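Local coordinates for trans-2-enoyl-CoA reductase [NADH] (Treponema denticola ATCC 35405, PDB 4GGO), which catalyses the NADH-dependent reduction of the carbon-carbon double bond of trans-2-enoyl-CoA thioesters such as crotonyl-CoA, a step of bacterial fatty acid synthesis, at residues Ala296-Phe299 / Lys300-Glu304; Trp343-Glu347 / Asp348-Ala352. All coordinates share one frame; numbering follows the deposited sequence.

Contact 1: residues Ala296-Phe299 / Lys300-Glu304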
ATOM      1  N   ALA A 296       8.438 -11.914  -9.164  1.00 18.55           N
ATOM      2  CA  ALA A 296       8.548 -12.117 -10.606  1.00 22.38           C
ATOM      3  C   ALA A 296       7.955 -13.465 -11.006  1.00 23.39           C
ATOM      4  O   ALA A 296       7.294 -13.587 -12.038  1.00 19.45           O
ATOM      5  CB  ALA A 296       9.999 -12.019 -11.049  1.00 27.54           C
ATOM      6  N   SER A 297       8.193 -14.474 -10.176  1.00 20.22           N
ATOM      7  CA  SER A 297       7.648 -15.802 -10.413  1.00 21.33           C
ATOM      8  C   SER A 297       6.152 -15.825 -10.123  1.00 20.67           C
ATOM      9  O   SER A 297       5.385 -16.473 -10.835  1.00 18.53           O
ATOM     10  CB  SER A 297       8.369 -16.835  -9.546  1.00 24.21           C
ATOM     11  OG  SER A 297       9.768 -16.791  -9.769  1.00 25.20           O
ATOM     12  N   LEU A 298       5.748 -15.114  -9.075  1.00 16.34           N
ATOM     13  CA  LEU A 298       4.345 -15.036  -8.682  1.00 15.48           C
ATOM     14  C   LEU A 298       3.519 -14.356  -9.765  1.00 17.44           C
ATOM     15  O   LEU A 298       2.434 -14.824 -10.111  1.00 20.69           O
ATOM     16  CB  LEU A 298       4.194 -14.275  -7.362  1.00 15.03           C
ATOM     17  CG  LEU A 298       2.782 -14.206  -6.774  1.00 18.44           C
ATOM     18  CD1 LEU A 298       2.350 -15.575  -6.264  1.00 17.54           C
ATOM     19  CD2 LEU A 298       2.705 -13.167  -5.665  1.00 17.42           C
ATOM     20  N   PHE A 299       4.035 -13.250 -10.294  1.00 14.39           N
ATOM     21  CA  PHE A 299       3.357 -12.520 -11.360  1.00 17.99           C
ATOM     22  C   PHE A 299       3.169 -13.425 -12.574  1.00 22.21           C
ATOM     23  O   PHE A 299       2.109 -13.436 -13.198  1.00 18.53           O
ATOM     24  CB  PHE A 299       4.148 -11.273 -11.767  1.00 15.39           C
ATOM     25  CG  PHE A 299       4.230 -10.214 -10.695  1.00 17.66           C
ATOM     26  CD1 PHE A 299       3.471 -10.305  -9.540  1.00 21.76           C
ATOM     27  CD2 PHE A 299       5.064  -9.119 -10.856  1.00 23.97           C
ATOM     28  CE1 PHE A 299       3.550  -9.330  -8.560  1.00 16.19           C
ATOM     29  CE2 PHE A 299       5.146  -8.140  -9.881  1.00 28.17           C
ATOM     30  CZ  PHE A 299       4.386  -8.246  -8.733  1.00 24.73           C
ATOM     31  N   LYS A 300       4.207 -14.189 -12.896  1.00 19.96           N
ATOM     32  CA  LYS A 300       4.174 -15.103 -14.030  1.00 18.16           C
ATOM     33  C   LYS A 300       3.090 -16.165 -13.858  1.00 20.27           C
ATOM     34  O   LYS A 300       2.265 -16.377 -14.747  1.00 22.52           O
ATOM     35  CB  LYS A 300       5.535 -15.777 -14.201  1.00 18.38           C
ATOM     36  CG  LYS A 300       5.633 -16.675 -15.422  1.00 25.41           C
ATOM     37  CD  LYS A 300       5.507 -15.866 -16.702  1.00 29.41           C
ATOM     38  CE  LYS A 300       5.897 -16.689 -17.917  1.00 38.56           C
ATOM     39  NZ  LYS A 300       5.889 -15.873 -19.163  1.00 38.31           N
ATOM     40  N   VAL A 301       3.101 -16.824 -12.706  1.00 16.27           N
ATOM     41  CA  VAL A 301       2.150 -17.887 -12.414  1.00 16.30           C
ATOM     42  C   VAL A 301       0.709 -17.377 -12.366  1.00 19.20           C
ATOM     43  O   VAL A 301      -0.188 -17.970 -12.966  1.00 16.76           O
ATOM     44  CB  VAL A 301       2.494 -18.586 -11.081  1.00 21.95           C
ATOM     45  CG1 VAL A 301       1.390 -19.546 -10.676  1.00 23.45           C
ATOM     46  CG2 VAL A 301       3.828 -19.316 -11.192  1.00 19.68           C
ATOM     47  N   MET A 302       0.493 -16.271 -11.659  1.00 15.47           N
ATOM     48  CA  MET A 302      -0.861 -15.765 -11.455  1.00 20.94           C
ATOM     49  C   MET A 302      -1.474 -15.152 -12.715  1.00 19.39           C
ATOM     50  O   MET A 302      -2.688 -15.208 -12.910  1.00 20.18           O
ATOM     51  CB  MET A 302      -0.907 -14.789 -10.275  1.00 15.62           C
ATOM     52  CG  MET A 302      -0.505 -15.437  -8.955  1.00 15.81           C
ATOM     53  SD  MET A 302      -0.788 -14.411  -7.502  1.00 21.65           S
ATOM     54  CE  MET A 302      -2.564 -14.559  -7.317  1.00 24.19           C
ATOM     55  N   LYS A 303      -0.637 -14.580 -13.576  1.00 16.76           N
ATOM     56  CA  LYS A 303      -1.123 -14.052 -14.847  1.00 20.22           C
ATOM     57  C   LYS A 303      -1.540 -15.186 -15.780  1.00 28.23           C
ATOM     58  O   LYS A 303      -2.501 -15.055 -16.538  1.00 22.13           O
ATOM     59  CB  LYS A 303      -0.077 -13.153 -15.512  1.00 18.19           C
ATOM     60  CG  LYS A 303       0.028 -11.769 -14.884  1.00 18.97           C
ATOM     61  CD  LYS A 303       1.145 -10.941 -15.507  1.00 19.11           C
ATOM     62  CE  LYS A 303       1.205  -9.554 -14.883  1.00 17.81           C
ATOM     63  NZ  LYS A 303       2.264  -8.703 -15.494  1.00 31.52           N
ATOM     64  N   GLU A 304      -0.818 -16.302 -15.714  1.00 19.81           N
ATOM     65  CA  GLU A 304      -1.166 -17.478 -16.505  1.00 19.99           C
ATOM     66  C   GLU A 304      -2.433 -18.149 -15.977  1.00 20.03           C
ATOM     67  O   GLU A 304      -3.235 -18.670 -16.749  1.00 20.30           O
ATOM     68  CB  GLU A 304      -0.008 -18.483 -16.536  1.00 18.65           C
ATOM     69  CG  GLU A 304       1.188 -18.024 -17.355  1.00 26.76           C
ATOM     70  CD  GLU A 304       2.213 -19.124 -17.562  1.00 37.92           C
ATOM     71  OE1 GLU A 304       1.973 -20.261 -17.101  1.00 39.92           O
ATOM     72  OE2 GLU A 304       3.258 -18.850 -18.188  1.00 38.39           O
TER
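Four successive i to i+4 hydrogen bonds join Ala296-Phe299 to Lys300-Glu304, running from the backbone N of Lys300, Val301, Met302 and Lys303 to the carbonyls of Ala296, Ser297, Leu298 and Phe299. These nine residues make about two and a half turns of the alpha-helix 291-305, in the catalytic region of the reductase. The first bond is the longest, 3.3 Å from Lys300 N to Ala296 O, while Met302 N reaches Leu298 O at 2.9 Å. One helical turn apart, Leu298 and Met302 run alongside each other in the same direction, and their contact is apolar: Leu298 CD1 rests 3.6 Å from Met302 SD. Leu298 turns CG anti to its own N (chi1 -176°), whereas Met302 carries CG anti to its carbonyl carbon (chi1 -62°), which brings the two chains together. Branched Leu298 packs against Glu344 and Val349, while the flexible thioether chain of Met302 follows the surface offered by Asn307 and Trp343. Val301 and Ser297 meet the helix 347-359; the hydroxyl of Ser297 is satisfied within its own helix, by the carbonyl of Leu293. Phe299 is buried near the NAD-binding Val281, its ring edge-to-face with His308. The exposed side suits lysine: Lys303 extends fully beyond CG to a salt bridge with Asp370, and on the way its CG passes 3.2 Å from Phe299 O.

Contact 2: residues Trp343-Glu347 / Asp348-Ala352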
ATOM      1  N   TRP A 343      -5.651 -15.648  -2.869  1.00 18.98           N
ATOM      2  CA  TRP A 343      -5.331 -16.154  -4.200  1.00 19.66           C
ATOM      3  C   TRP A 343      -3.831 -16.411  -4.334  1.00 26.06           C
ATOM      4  O   TRP A 343      -3.414 -17.373  -4.975  1.00 17.16           O
ATOM      5  CB  TRP A 343      -5.796 -15.178  -5.283  1.00 20.21           C
ATOM      6  CG  TRP A 343      -7.285 -14.998  -5.345  1.00 19.31           C
ATOM      7  CD1 TRP A 343      -8.225 -15.639  -4.589  1.00 25.03           C
ATOM      8  CD2 TRP A 343      -8.004 -14.121  -6.218  1.00 17.45           C
ATOM      9  NE1 TRP A 343      -9.486 -15.211  -4.936  1.00 21.62           N
ATOM     10  CE2 TRP A 343      -9.377 -14.279  -5.934  1.00 23.87           C
ATOM     11  CE3 TRP A 343      -7.621 -13.217  -7.215  1.00 16.65           C
ATOM     12  CZ2 TRP A 343     -10.365 -13.565  -6.609  1.00 18.17           C
ATOM     13  CZ3 TRP A 343      -8.606 -12.508  -7.882  1.00 18.16           C
ATOM     14  CH2 TRP A 343      -9.960 -12.687  -7.577  1.00 16.44           C
ATOM     15  N   GLU A 344      -3.026 -15.542  -3.727  1.00 17.05           N
ATOM     16  CA  GLU A 344      -1.576 -15.706  -3.748  1.00 17.39           C
ATOM     17  C   GLU A 344      -1.149 -16.970  -3.012  1.00 20.95           C
ATOM     18  O   GLU A 344      -0.300 -17.723  -3.490  1.00 21.17           O
ATOM     19  CB  GLU A 344      -0.877 -14.490  -3.128  1.00 19.65           C
ATOM     20  CG  GLU A 344       0.602 -14.727  -2.830  1.00 18.44           C
ATOM     21  CD  GLU A 344       1.314 -13.485  -2.327  1.00 22.51           C
ATOM     22  OE1 GLU A 344       0.698 -12.402  -2.344  1.00 20.23           O
ATOM     23  OE2 GLU A 344       2.493 -13.590  -1.923  1.00 20.89           O
ATOM     24  N   LEU A 345      -1.744 -17.201  -1.847  1.00 17.64           N
ATOM     25  CA  LEU A 345      -1.328 -18.309  -0.997  1.00 20.10           C
ATOM     26  C   LEU A 345      -2.120 -19.589  -1.245  1.00 23.69           C
ATOM     27  O   LEU A 345      -2.065 -20.521  -0.442  1.00 25.39           O
ATOM     28  CB  LEU A 345      -1.395 -17.915   0.479  1.00 18.01           C
ATOM     29  CG  LEU A 345      -0.419 -16.818   0.904  1.00 22.32           C
ATOM     30  CD1 LEU A 345      -0.559 -16.525   2.388  1.00 26.55           C
ATOM     31  CD2 LEU A 345       1.014 -17.212   0.563  1.00 23.56           C
ATOM     32  N   GLU A 346      -2.855 -19.627  -2.355  1.00 21.39           N
ATOM     33  CA  GLU A 346      -3.474 -20.868  -2.808  1.00 28.26           C
ATOM     34  C   GLU A 346      -2.384 -21.906  -3.015  1.00 23.21           C
ATOM     35  O   GLU A 346      -1.295 -21.580  -3.483  1.00 23.12           O
ATOM     36  CB  GLU A 346      -4.214 -20.661  -4.126  1.00 21.11           C
ATOM     37  CG  GLU A 346      -5.591 -20.058  -4.003  1.00 28.85           C
ATOM     38  CD  GLU A 346      -6.210 -19.793  -5.360  1.00 26.15           C
ATOM     39  OE1 GLU A 346      -5.859 -20.510  -6.319  1.00 26.09           O
ATOM     40  OE2 GLU A 346      -7.039 -18.865  -5.470  1.00 29.39           O
ATOM     41  N   GLU A 347      -2.679 -23.151  -2.660  1.00 24.22           N
ATOM     42  CA  GLU A 347      -1.711 -24.232  -2.782  1.00 29.82           C
ATOM     43  C   GLU A 347      -1.225 -24.404  -4.218  1.00 23.40           C
ATOM     44  O   GLU A 347      -0.031 -24.574  -4.459  1.00 25.88           O
ATOM     45  CB  GLU A 347      -2.307 -25.544  -2.270  1.00 33.22           C
ATOM     46  CG  GLU A 347      -1.325 -26.705  -2.281  1.00 39.38           C
ATOM     47  CD  GLU A 347      -1.980 -28.033  -1.982  1.00 49.21           C
ATOM     48  OE1 GLU A 347      -2.619 -28.160  -0.917  1.00 50.05           O
ATOM     49  OE2 GLU A 347      -1.849 -28.956  -2.812  1.00 57.84           O
ATOM     50  N   ASP A 348      -2.152 -24.344  -5.169  1.00 24.37           N
ATOM     51  CA  ASP A 348      -1.807 -24.531  -6.574  1.00 26.67           C
ATOM     52  C   ASP A 348      -0.899 -23.408  -7.078  1.00 26.11           C
ATOM     53  O   ASP A 348      -0.027 -23.630  -7.919  1.00 20.90           O
ATOM     54  CB  ASP A 348      -3.070 -24.661  -7.432  1.00 22.73           C
ATOM     55  CG  ASP A 348      -3.859 -23.367  -7.523  1.00 25.39           C
ATOM     56  OD1 ASP A 348      -4.448 -22.945  -6.503  1.00 30.00           O
ATOM     57  OD2 ASP A 348      -3.901 -22.778  -8.624  1.00 24.76           O
ATOM     58  N   VAL A 349      -1.101 -22.206  -6.549  1.00 21.04           N
ATOM     59  CA  VAL A 349      -0.248 -21.078  -6.896  1.00 21.53           C
ATOM     60  C   VAL A 349       1.148 -21.240  -6.297  1.00 20.19           C
ATOM     61  O   VAL A 349       2.147 -21.140  -7.006  1.00 20.09           O
ATOM     62  CB  VAL A 349      -0.856 -19.735  -6.441  1.00 22.71           C
ATOM     63  CG1 VAL A 349       0.163 -18.606  -6.593  1.00 21.41           C
ATOM     64  CG2 VAL A 349      -2.124 -19.427  -7.229  1.00 20.79           C
ATOM     65  N   GLN A 350       1.208 -21.503  -4.994  1.00 21.10           N
ATOM     66  CA  GLN A 350       2.481 -21.596  -4.281  1.00 17.25           C
ATOM     67  C   GLN A 350       3.366 -22.744  -4.768  1.00 21.65           C
ATOM     68  O   GLN A 350       4.588 -22.617  -4.810  1.00 21.75           O
ATOM     69  CB  GLN A 350       2.246 -21.708  -2.772  1.00 22.15           C
ATOM     70  CG  GLN A 350       1.768 -20.413  -2.127  1.00 20.89           C
ATOM     71  CD  GLN A 350       2.762 -19.279  -2.296  1.00 25.89           C
ATOM     72  OE1 GLN A 350       3.949 -19.427  -2.002  1.00 20.72           O
ATOM     73  NE2 GLN A 350       2.283 -18.140  -2.785  1.00 21.80           N
ATOM     74  N   LYS A 351       2.749 -23.861  -5.137  1.00 20.77           N
ATOM     75  CA  LYS A 351       3.511 -24.990  -5.650  1.00 25.76           C
ATOM     76  C   LYS A 351       4.080 -24.687  -7.032  1.00 24.04           C
ATOM     77  O   LYS A 351       5.202 -25.076  -7.350  1.00 28.11           O
ATOM     78  CB  LYS A 351       2.659 -26.260  -5.663  1.00 30.31           C
ATOM     79  CG  LYS A 351       2.412 -26.825  -4.273  1.00 40.79           C
ATOM     80  CD  LYS A 351       1.866 -28.241  -4.331  1.00 48.37           C
ATOM     81  CE  LYS A 351       0.512 -28.283  -5.012  1.00 43.59           C
ATOM     82  NZ  LYS A 351      -0.103 -29.634  -4.916  1.00 62.97           N
ATOM     83  N   ALA A 352       3.306 -23.977  -7.846  1.00 20.41           N
ATOM     84  CA  ALA A 352       3.764 -23.571  -9.168  1.00 24.54           C
ATOM     85  C   ALA A 352       4.898 -22.551  -9.066  1.00 27.98           C
ATOM     86  O   ALA A 352       5.857 -22.595  -9.837  1.00 25.37           O
ATOM     87  CB  ALA A 352       2.609 -23.006  -9.977  1.00 22.58           C
TER
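Gln350 reaches back over the start of its helix to Glu344, its NE2 giving a nearly straight hydrogen bond (172°) of 2.7 Å to Glu344 O. The oxygen lies in the plane of the Gln350 amide, yet the donor stands above the carbonyl plane of Glu344, 47° out of it. A bend at chi2 (-60°) folds the amide back this way, and Leu345 runs alongside, CD2 3.7 Å from Gln350 NE2. Glutamine suits the place because its NE2 can serve two partners: the same nitrogen also bonds to the hydroxyl of Tyr294. Close by, the packing is tight. Val349, a compact branched residue, sets its two methyls against the preceding carbonyl oxygens, with CG1 3.3 Å from Glu344 O and CG2 3.3 Å from Trp343 O. Glu344 itself is buried, but its OE2 is hydrogen-bonded to the hydroxyls of Tyr294 and the substrate-binding Tyr234, and its OE1 to the backbone N of Gly279.

The arrangement is the N-terminal end of an alpha-helix, with Glu346 at the N-cap position and its carbonyl O accepting Gln350 N at 2.9 Å. Outward from this cap the contact opens to charged side chains. The carboxylates of Glu346 and Asp348 run alongside, their planes only slightly turned from each other, OE1 of Glu346 only 2.8 Å from OD1 of Asp348; this close approach of like charges may be eased by Lys305, which forms a salt bridge with OD2 of Asp348, and perhaps by the helix start. Both Glu347 and Lys351 are exposed, and their flexible chains cross at a slant one turn apart. Glu347 stays extended, while Lys351 bends at its third torsion to place NZ 2.8 Å from Glu347 OE2, a salt bridge that uses the anti lone pair of that oxygen.

In the fold
Going from the N terminus, the chain passes through contact 1 within helix 291-305, continues through helix 311-323 and the edge strand 338-339 of the parallel Rossmann-type sheet, and then reaches contact 2, where a loop leads into helix 347-359. The two are in series, neither nested nor crossing. Each is local, linking residues a few positions apart, so neither closes a long loop. They nevertheless touch, their centres about 10 Å apart: Leu298 CD2 lies 3.6 Å from Glu344 CD, and Val301 CG1 3.7 Å from Ala352 CB. This packing ties helix 291-305 to the start of helix 347-359, and its Leu298-Glu344 end lies beside the substrate-binding Tyr234.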